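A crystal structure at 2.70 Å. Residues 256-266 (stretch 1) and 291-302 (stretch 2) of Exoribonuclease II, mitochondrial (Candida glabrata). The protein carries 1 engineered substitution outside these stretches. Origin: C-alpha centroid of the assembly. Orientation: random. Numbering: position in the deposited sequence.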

ATOM      1  N   LEU A 256      12.178  10.081  24.956  1.00 56.76           N
ATOM      2  CA  LEU A 256      13.169  10.494  25.927  1.00 56.07           C
ATOM      3  C   LEU A 256      14.511  10.737  25.264  1.00 50.50           C
ATOM      4  O   LEU A 256      15.140  11.771  25.501  1.00 55.02           O
ATOM      5  CB  LEU A 256      13.289   9.435  27.015  1.00 63.35           C
ATOM      6  CG  LEU A 256      14.472   9.764  27.916  1.00 72.52           C
ATOM      7  CD1 LEU A 256      14.046  10.750  29.010  1.00 75.87           C
ATOM      8  CD2 LEU A 256      15.116   8.503  28.489  1.00 74.85           C
ATOM      9  N   PHE A 257      14.916   9.856  24.355  1.00 53.04           N
ATOM     10  CA  PHE A 257      16.182  10.053  23.663  1.00 50.77           C
ATOM     11  C   PHE A 257      16.248  11.443  23.053  1.00 54.21           C
ATOM     12  O   PHE A 257      17.195  12.195  23.294  1.00 59.36           O
ATOM     13  CB  PHE A 257      16.352   8.997  22.574  1.00 48.96           C
ATOM     14  CG  PHE A 257      17.494   9.278  21.615  1.00 47.41           C
ATOM     15  CD1 PHE A 257      18.799   8.947  21.948  1.00 48.25           C
ATOM     16  CD2 PHE A 257      17.265   9.850  20.376  1.00 49.76           C
ATOM     17  CE1 PHE A 257      19.863   9.191  21.062  1.00 46.29           C
ATOM     18  CE2 PHE A 257      18.324  10.100  19.487  1.00 51.29           C
ATOM     19  CZ  PHE A 257      19.625   9.768  19.837  1.00 47.05           C
ATOM     20  N   TYR A 258      15.217  11.833  22.309  1.00 55.10           N
ATOM     21  CA  TYR A 258      15.324  13.117  21.635  1.00 49.68           C
ATOM     22  C   TYR A 258      15.179  14.281  22.605  1.00 47.92           C
ATOM     23  O   TYR A 258      15.625  15.382  22.282  1.00 44.74           O
ATOM     24  CB  TYR A 258      14.346  13.191  20.454  1.00 45.96           C
ATOM     25  CG  TYR A 258      14.991  12.570  19.219  1.00 46.06           C
ATOM     26  CD1 TYR A 258      16.122  13.136  18.650  1.00 46.57           C
ATOM     27  CD2 TYR A 258      14.513  11.398  18.654  1.00 54.26           C
ATOM     28  CE1 TYR A 258      16.765  12.568  17.535  1.00 46.56           C
ATOM     29  CE2 TYR A 258      15.154  10.815  17.531  1.00 58.03           C
ATOM     30  CZ  TYR A 258      16.286  11.418  16.984  1.00 54.14           C
ATOM     31  OH  TYR A 258      16.953  10.896  15.889  1.00 56.02           O
ATOM     32  N   GLN A 259      14.601  14.073  23.792  1.00 48.87           N
ATOM     33  CA  GLN A 259      14.644  15.141  24.787  1.00 48.77           C
ATOM     34  C   GLN A 259      16.072  15.406  25.239  1.00 53.15           C
ATOM     35  O   GLN A 259      16.490  16.566  25.333  1.00 54.61           O
ATOM     36  CB  GLN A 259      13.778  14.819  25.986  1.00 48.12           C
ATOM     37  CG  GLN A 259      12.434  15.396  25.870  1.00 59.85           C
ATOM     38  CD  GLN A 259      11.637  15.140  27.113  1.00 71.68           C
ATOM     39  OE1 GLN A 259      12.041  14.346  27.966  1.00 72.86           O
ATOM     40  NE2 GLN A 259      10.471  15.766  27.209  1.00 75.44           N
ATOM     41  N   GLU A 260      16.834  14.342  25.534  1.00 52.44           N
ATOM     42  CA  GLU A 260      18.214  14.526  25.981  1.00 55.65           C
ATOM     43  C   GLU A 260      19.078  15.138  24.896  1.00 57.24           C
ATOM     44  O   GLU A 260      19.959  15.965  25.179  1.00 58.51           O
ATOM     45  CB  GLU A 260      18.806  13.196  26.432  1.00 59.83           C
ATOM     46  CG  GLU A 260      17.906  12.436  27.383  1.00 75.65           C
ATOM     47  CD  GLU A 260      18.515  11.117  27.854  1.00 91.04           C
ATOM     48  OE1 GLU A 260      18.364  10.770  29.050  1.00 96.64           O
ATOM     49  OE2 GLU A 260      19.148  10.422  27.032  1.00 96.61           O
ATOM     50  N   VAL A 261      18.807  14.772  23.649  1.00 55.02           N
ATOM     51  CA  VAL A 261      19.530  15.315  22.508  1.00 50.20           C
ATOM     52  C   VAL A 261      19.365  16.821  22.434  1.00 50.07           C
ATOM     53  O   VAL A 261      20.345  17.570  22.314  1.00 49.81           O
ATOM     54  CB  VAL A 261      19.024  14.642  21.230  1.00 52.19           C
ATOM     55  CG1 VAL A 261      19.588  15.340  20.032  1.00 41.30           C
ATOM     56  CG2 VAL A 261      19.370  13.164  21.263  1.00 54.00           C
ATOM     57  N   ILE A 262      18.114  17.279  22.495  1.00 54.54           N
ATOM     58  CA  ILE A 262      17.815  18.707  22.438  1.00 53.44           C
ATOM     59  C   ILE A 262      18.524  19.419  23.562  1.00 50.79           C
ATOM     60  O   ILE A 262      19.142  20.469  23.372  1.00 55.90           O
ATOM     61  CB  ILE A 262      16.298  18.945  22.499  1.00 55.79           C
ATOM     62  CG1 ILE A 262      15.682  18.672  21.128  1.00 64.66           C
ATOM     63  CG2 ILE A 262      15.992  20.342  23.027  1.00 46.08           C
ATOM     64  CD1 ILE A 262      14.237  18.234  21.182  1.00 68.21           C
ATOM     65  N   THR A 263      18.437  18.856  24.755  1.00 50.44           N
ATOM     66  CA  THR A 263      19.080  19.483  25.891  1.00 52.53           C
ATOM     67  C   THR A 263      20.575  19.606  25.676  1.00 55.36           C
ATOM     68  O   THR A 263      21.145  20.691  25.826  1.00 59.37           O
ATOM     69  CB  THR A 263      18.805  18.657  27.128  1.00 57.36           C
ATOM     70  OG1 THR A 263      17.395  18.433  27.234  1.00 65.64           O
ATOM     71  CG2 THR A 263      19.296  19.384  28.327  1.00 54.52           C
ATOM     72  N   ARG A 264      21.223  18.525  25.246  1.00 53.84           N
ATOM     73  CA  ARG A 264      22.670  18.604  25.179  1.00 55.84           C
ATOM     74  C   ARG A 264      23.125  19.559  24.082  1.00 53.92           C
ATOM     75  O   ARG A 264      24.219  20.127  24.166  1.00 52.51           O
ATOM     76  CB  ARG A 264      23.270  17.195  25.037  1.00 58.51           C
ATOM     77  CG  ARG A 264      24.765  17.211  24.831  1.00 65.90           C
ATOM     78  CD  ARG A 264      25.441  15.957  25.343  1.00 77.72           C
ATOM     79  NE  ARG A 264      26.822  16.286  25.722  1.00 90.81           N
ATOM     80  CZ  ARG A 264      27.834  16.385  24.864  1.00102.92           C
ATOM     81  NH1 ARG A 264      29.062  16.703  25.294  1.00112.43           N
ATOM     82  NH2 ARG A 264      27.629  16.157  23.570  1.00103.41           N
ATOM     83  N   LEU A 265      22.283  19.806  23.095  1.00 52.59           N
ATOM     84  CA  LEU A 265      22.679  20.646  21.984  1.00 48.46           C
ATOM     85  C   LEU A 265      22.435  22.134  22.193  1.00 50.46           C
ATOM     86  O   LEU A 265      23.079  22.942  21.517  1.00 54.03           O
ATOM     87  CB  LEU A 265      21.940  20.194  20.742  1.00 48.28           C
ATOM     88  CG  LEU A 265      22.485  18.928  20.113  1.00 41.85           C
ATOM     89  CD1 LEU A 265      21.844  18.820  18.790  1.00 41.58           C
ATOM     90  CD2 LEU A 265      23.992  18.986  19.955  1.00 51.87           C
ATOM     91  N   GLU A 266      21.527  22.524  23.094  1.00 50.74           N
ATOM     92  CA  GLU A 266      21.200  23.932  23.311  1.00 52.92           C
ATOM     93  C   GLU A 266      21.934  24.581  24.486  1.00 64.13           C
ATOM     94  O   GLU A 266      21.981  25.822  24.574  1.00 65.86           O
ATOM     95  CB  GLU A 266      19.699  24.065  23.530  1.00 45.58           C
ATOM     96  CG  GLU A 266      18.927  24.069  22.250  1.00 52.75           C
ATOM     97  CD  GLU A 266      17.437  24.055  22.484  1.00 65.05           C
ATOM     98  OE1 GLU A 266      16.691  24.325  21.517  1.00 69.58           O
ATOM     99  OE2 GLU A 266      17.014  23.792  23.636  1.00 66.42           O
ATOM    100  N   ARG A 291      32.641  11.279  19.161  1.00 57.44           N
ATOM    101  CA  ARG A 291      31.993  12.218  20.052  1.00 59.03           C
ATOM    102  C   ARG A 291      30.533  12.430  19.724  1.00 65.38           C
ATOM    103  O   ARG A 291      29.678  12.371  20.613  1.00 73.89           O
ATOM    104  CB  ARG A 291      32.712  13.561  19.992  1.00 57.68           C
ATOM    105  CG  ARG A 291      33.512  13.877  21.222  1.00 62.32           C
ATOM    106  CD  ARG A 291      33.924  15.352  21.250  1.00 70.91           C
ATOM    107  NE  ARG A 291      35.071  15.625  20.391  1.00 76.30           N
ATOM    108  CZ  ARG A 291      35.557  16.839  20.135  1.00 81.91           C
ATOM    109  NH1 ARG A 291      35.002  17.928  20.668  1.00 79.90           N
ATOM    110  NH2 ARG A 291      36.609  16.962  19.336  1.00 85.22           N
ATOM    111  N   TYR A 292      30.228  12.623  18.454  1.00 60.41           N
ATOM    112  CA  TYR A 292      28.909  13.109  18.105  1.00 52.87           C
ATOM    113  C   TYR A 292      28.115  12.081  17.334  1.00 50.75           C
ATOM    114  O   TYR A 292      27.503  12.417  16.322  1.00 42.27           O
ATOM    115  CB  TYR A 292      29.032  14.392  17.280  1.00 50.66           C
ATOM    116  CG  TYR A 292      29.572  15.574  18.059  1.00 53.73           C
ATOM    117  CD1 TYR A 292      28.845  16.134  19.108  1.00 56.33           C
ATOM    118  CD2 TYR A 292      30.808  16.123  17.761  1.00 52.65           C
ATOM    119  CE1 TYR A 292      29.335  17.228  19.839  1.00 58.62           C
ATOM    120  CE2 TYR A 292      31.312  17.212  18.488  1.00 55.28           C
ATOM    121  CZ  TYR A 292      30.575  17.760  19.519  1.00 60.52           C
ATOM    122  OH  TYR A 292      31.088  18.828  20.223  1.00 65.78           O
ATOM    123  N   ASP A 293      28.089  10.832  17.787  1.00 53.49           N
ATOM    124  CA  ASP A 293      27.273   9.901  17.023  1.00 58.11           C
ATOM    125  C   ASP A 293      25.796  10.184  17.237  1.00 55.41           C
ATOM    126  O   ASP A 293      24.974   9.908  16.352  1.00 53.20           O
ATOM    127  CB  ASP A 293      27.594   8.444  17.355  1.00 64.99           C
ATOM    128  CG  ASP A 293      27.251   7.493  16.186  1.00 70.34           C
ATOM    129  OD1 ASP A 293      27.462   7.882  15.011  1.00 72.39           O
ATOM    130  OD2 ASP A 293      26.758   6.365  16.427  1.00 70.57           O
ATOM    131  N   TYR A 294      25.436  10.749  18.386  1.00 50.63           N
ATOM    132  CA  TYR A 294      24.036  11.094  18.560  1.00 50.36           C
ATOM    133  C   TYR A 294      23.546  12.080  17.509  1.00 50.60           C
ATOM    134  O   TYR A 294      22.346  12.127  17.228  1.00 51.64           O
ATOM    135  CB  TYR A 294      23.806  11.626  19.959  1.00 49.92           C
ATOM    136  CG  TYR A 294      24.443  12.954  20.276  1.00 54.29           C
ATOM    137  CD1 TYR A 294      25.775  13.039  20.664  1.00 57.95           C
ATOM    138  CD2 TYR A 294      23.703  14.119  20.235  1.00 51.66           C
ATOM    139  CE1 TYR A 294      26.346  14.257  20.983  1.00 56.56           C
ATOM    140  CE2 TYR A 294      24.259  15.342  20.553  1.00 51.39           C
ATOM    141  CZ  TYR A 294      25.574  15.414  20.927  1.00 59.06           C
ATOM    142  OH  TYR A 294      26.099  16.657  21.258  1.00 66.55           O
ATOM    143  N   ILE A 295      24.442  12.831  16.882  1.00 50.04           N
ATOM    144  CA  ILE A 295      23.985  13.719  15.827  1.00 41.50           C
ATOM    145  C   ILE A 295      23.854  12.983  14.516  1.00 48.09           C
ATOM    146  O   ILE A 295      22.962  13.268  13.715  1.00 52.66           O
ATOM    147  CB  ILE A 295      24.932  14.915  15.682  1.00 41.64           C
ATOM    148  CG1 ILE A 295      24.986  15.703  16.988  1.00 41.79           C
ATOM    149  CG2 ILE A 295      24.520  15.769  14.503  1.00 41.47           C
ATOM    150  CD1 ILE A 295      25.683  17.042  16.860  1.00 41.90           C
ATOM    151  N   ARG A 296      24.729  12.033  14.248  1.00 41.53           N
ATOM    152  CA  ARG A 296      24.518  11.276  13.038  1.00 41.42           C
ATOM    153  C   ARG A 296      23.151  10.639  13.091  1.00 45.80           C
ATOM    154  O   ARG A 296      22.361  10.757  12.149  1.00 47.93           O
ATOM    155  CB  ARG A 296      25.606  10.239  12.866  1.00 42.88           C
ATOM    156  CG  ARG A 296      26.884  10.855  12.442  1.00 44.56           C
ATOM    157  CD  ARG A 296      27.760   9.833  11.825  1.00 52.79           C
ATOM    158  NE  ARG A 296      28.287   8.823  12.724  1.00 55.60           N
ATOM    159  CZ  ARG A 296      29.526   8.362  12.609  1.00 59.71           C
ATOM    160  NH1 ARG A 296      30.314   8.849  11.662  1.00 61.49           N
ATOM    161  NH2 ARG A 296      29.989   7.434  13.427  1.00 61.34           N
ATOM    162  N   THR A 297      22.830  10.046  14.243  1.00 44.14           N
ATOM    163  CA  THR A 297      21.510   9.476  14.480  1.00 42.97           C
ATOM    164  C   THR A 297      20.421  10.463  14.128  1.00 44.16           C
ATOM    165  O   THR A 297      19.419  10.118  13.499  1.00 49.48           O
ATOM    166  CB  THR A 297      21.362   9.080  15.939  1.00 45.66           C
ATOM    167  OG1 THR A 297      22.279   8.032  16.253  1.00 47.39           O
ATOM    168  CG2 THR A 297      19.961   8.607  16.186  1.00 40.92           C
ATOM    169  N   LEU A 298      20.579  11.695  14.575  1.00 45.34           N
ATOM    170  CA  LEU A 298      19.537  12.674  14.343  1.00 43.20           C
ATOM    171  C   LEU A 298      19.369  12.934  12.858  1.00 40.52           C
ATOM    172  O   LEU A 298      18.258  12.854  12.332  1.00 52.40           O
ATOM    173  CB  LEU A 298      19.879  13.950  15.097  1.00 40.76           C
ATOM    174  CG  LEU A 298      19.315  15.212  14.483  1.00 50.38           C
ATOM    175  CD1 LEU A 298      17.825  15.277  14.703  1.00 50.47           C
ATOM    176  CD2 LEU A 298      19.953  16.364  15.158  1.00 40.84           C
ATOM    177  N   LEU A 299      20.475  13.176  12.150  1.00 40.65           N
ATOM    178  CA  LEU A 299      20.392  13.390  10.710  1.00 41.50           C
ATOM    179  C   LEU A 299      19.769  12.195  10.031  1.00 40.47           C
ATOM    180  O   LEU A 299      18.959  12.326   9.108  1.00 40.34           O
ATOM    181  CB  LEU A 299      21.773  13.599  10.129  1.00 45.47           C
ATOM    182  CG  LEU A 299      22.494  14.795  10.696  1.00 47.70           C
ATOM    183  CD1 LEU A 299      23.966  14.687  10.310  1.00 41.15           C
ATOM    184  CD2 LEU A 299      21.832  16.056  10.198  1.00 40.84           C
ATOM    185  N   ASN A 300      20.127  11.020  10.502  1.00 40.53           N
ATOM    186  CA  ASN A 300      19.579   9.807   9.943  1.00 45.68           C
ATOM    187  C   ASN A 300      18.071   9.761  10.127  1.00 51.57           C
ATOM    188  O   ASN A 300      17.325   9.584   9.158  1.00 54.77           O
ATOM    189  CB  ASN A 300      20.272   8.628  10.596  1.00 49.75           C
ATOM    190  CG  ASN A 300      19.830   7.333  10.037  1.00 57.59           C
ATOM    191  OD1 ASN A 300      19.912   7.097   8.842  1.00 58.75           O
ATOM    192  ND2 ASN A 300      19.359   6.460  10.905  1.00 68.40           N
ATOM    193  N   ASP A 301      17.597   9.947  11.358  1.00 46.85           N
ATOM    194  CA  ASP A 301      16.161   9.945  11.574  1.00 44.27           C
ATOM    195  C   ASP A 301      15.460  11.024  10.755  1.00 44.88           C
ATOM    196  O   ASP A 301      14.266  10.904  10.489  1.00 51.41           O
ATOM    197  CB  ASP A 301      15.857  10.103  13.068  1.00 47.21           C
ATOM    198  CG  ASP A 301      16.042   8.801  13.843  1.00 50.07           C
ATOM    199  OD1 ASP A 301      15.957   7.746  13.198  1.00 53.42           O
ATOM    200  OD2 ASP A 301      16.230   8.801  15.081  1.00 49.01           O
ATOM    201  N   TYR A 302      16.163  12.060  10.318  1.00 42.65           N
ATOM    202  CA  TYR A 302      15.489  13.037   9.470  1.00 42.85           C
ATOM    203  C   TYR A 302      15.404  12.561   8.021  1.00 43.74           C
ATOM    204  O   TYR A 302      14.319  12.547   7.440  1.00 44.41           O
ATOM    205  CB  TYR A 302      16.194  14.391   9.561  1.00 46.42           C
ATOM    206  CG  TYR A 302      15.365  15.547   9.044  1.00 49.93           C
ATOM    207  CD1 TYR A 302      14.495  16.242   9.873  1.00 47.19           C
ATOM    208  CD2 TYR A 302      15.439  15.932   7.718  1.00 56.77           C
ATOM    209  CE1 TYR A 302      13.724  17.295   9.383  1.00 51.26           C
ATOM    210  CE2 TYR A 302      14.678  16.978   7.220  1.00 57.01           C
ATOM    211  CZ  TYR A 302      13.826  17.653   8.050  1.00 55.89           C
ATOM    212  OH  TYR A 302      13.081  18.686   7.528  1.00 62.30           O
TER

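Two helices that cross steeply cannot interlock along their whole length; they must meet over a short patch, and large side chains often bridge what the backbones leave open. The pair formed by residues 256-266 and the helix at 293-302 of this mitochondrial exoribonuclease illustrates the principle. The axes come no closer than 11.2 Å, and their N-to-C directions differ by 119°. Across that spacing, three aromatic side chains, Phe-257, Tyr-258 and Tyr-294, supply much of the contact. Together the two stretches bury 472 Å², summed over both sides.

The principal bump is Tyr-294, which has more of its area covered than any other residue here. Its CA-to-CB bond points toward the first helix, and a p rotamer at chi1 carries the ring along that helix, past Val-261 and on to Leu-265 and Arg-264. These three residues, roughly one helical turn from first to last, form the hollow that receives it. The backbones are close at this point, with the CA atoms of Val-261 and Tyr-294 7.3 Å apart. Two aliphatic groups lie at the edge of the ring, near its plane: Val-261 CG1 is 4.3 Å from Tyr-294 CD2, and Leu-265 CD2 is 3.7 Å from Tyr-294 CE2. The ring is thus wedged by its rim against the helix surface rather than laid flat upon it. Leu-265 CD2 also reaches Ile-295 CD1 at 4.0 Å. The CA-to-CB bond of Ile-295 points away from the first helix, yet the end of its side chain comes back nearer, so the leucine methyl touches two consecutive residues of the second helix.

At the far end of the wedge, the phenol meets a polar group. Arg-264, extended with its first three chi angles all t, brings NH2 to 2.8 Å from Tyr-294 OH. The N-H...acceptor angle of 118° makes this hydrogen bond weak despite its short distance. The same Arg-264 NH2 lies 4.2 Å from Tyr-292 CE1, a looser packing contact.

The second projection runs the other way. The CA-to-CB bond of Tyr-258 points sideways to the second helix, but the end of the side chain comes nearer and enters the space beside Thr-297, Leu-298 and Asp-301. Tyr-258 CE1 packs at 4.1 Å from Leu-298 CD1, while the hydroxyl oxygen, Tyr-258 OH, stands 3.5 Å from Leu-298 CA, close against the helix backbone. The same Tyr-258 OH donates a very short hydrogen bond, 2.4 Å, to Asp-301 OD2, which lies near the ring plane. The CA-to-CB bond of Asp-301 points toward the first helix, and its other oxygen, OD1, is hydrogen-bonded elsewhere in the structure. Phe-257 adds a shallower contact next door, its CZ 3.8 Å from Thr-297 CG2.

The general lesson is reciprocal: each helix contributes a tyrosine to a hollow on the other, apolar contacts line its path, and a polar partner meets its hydroxyl.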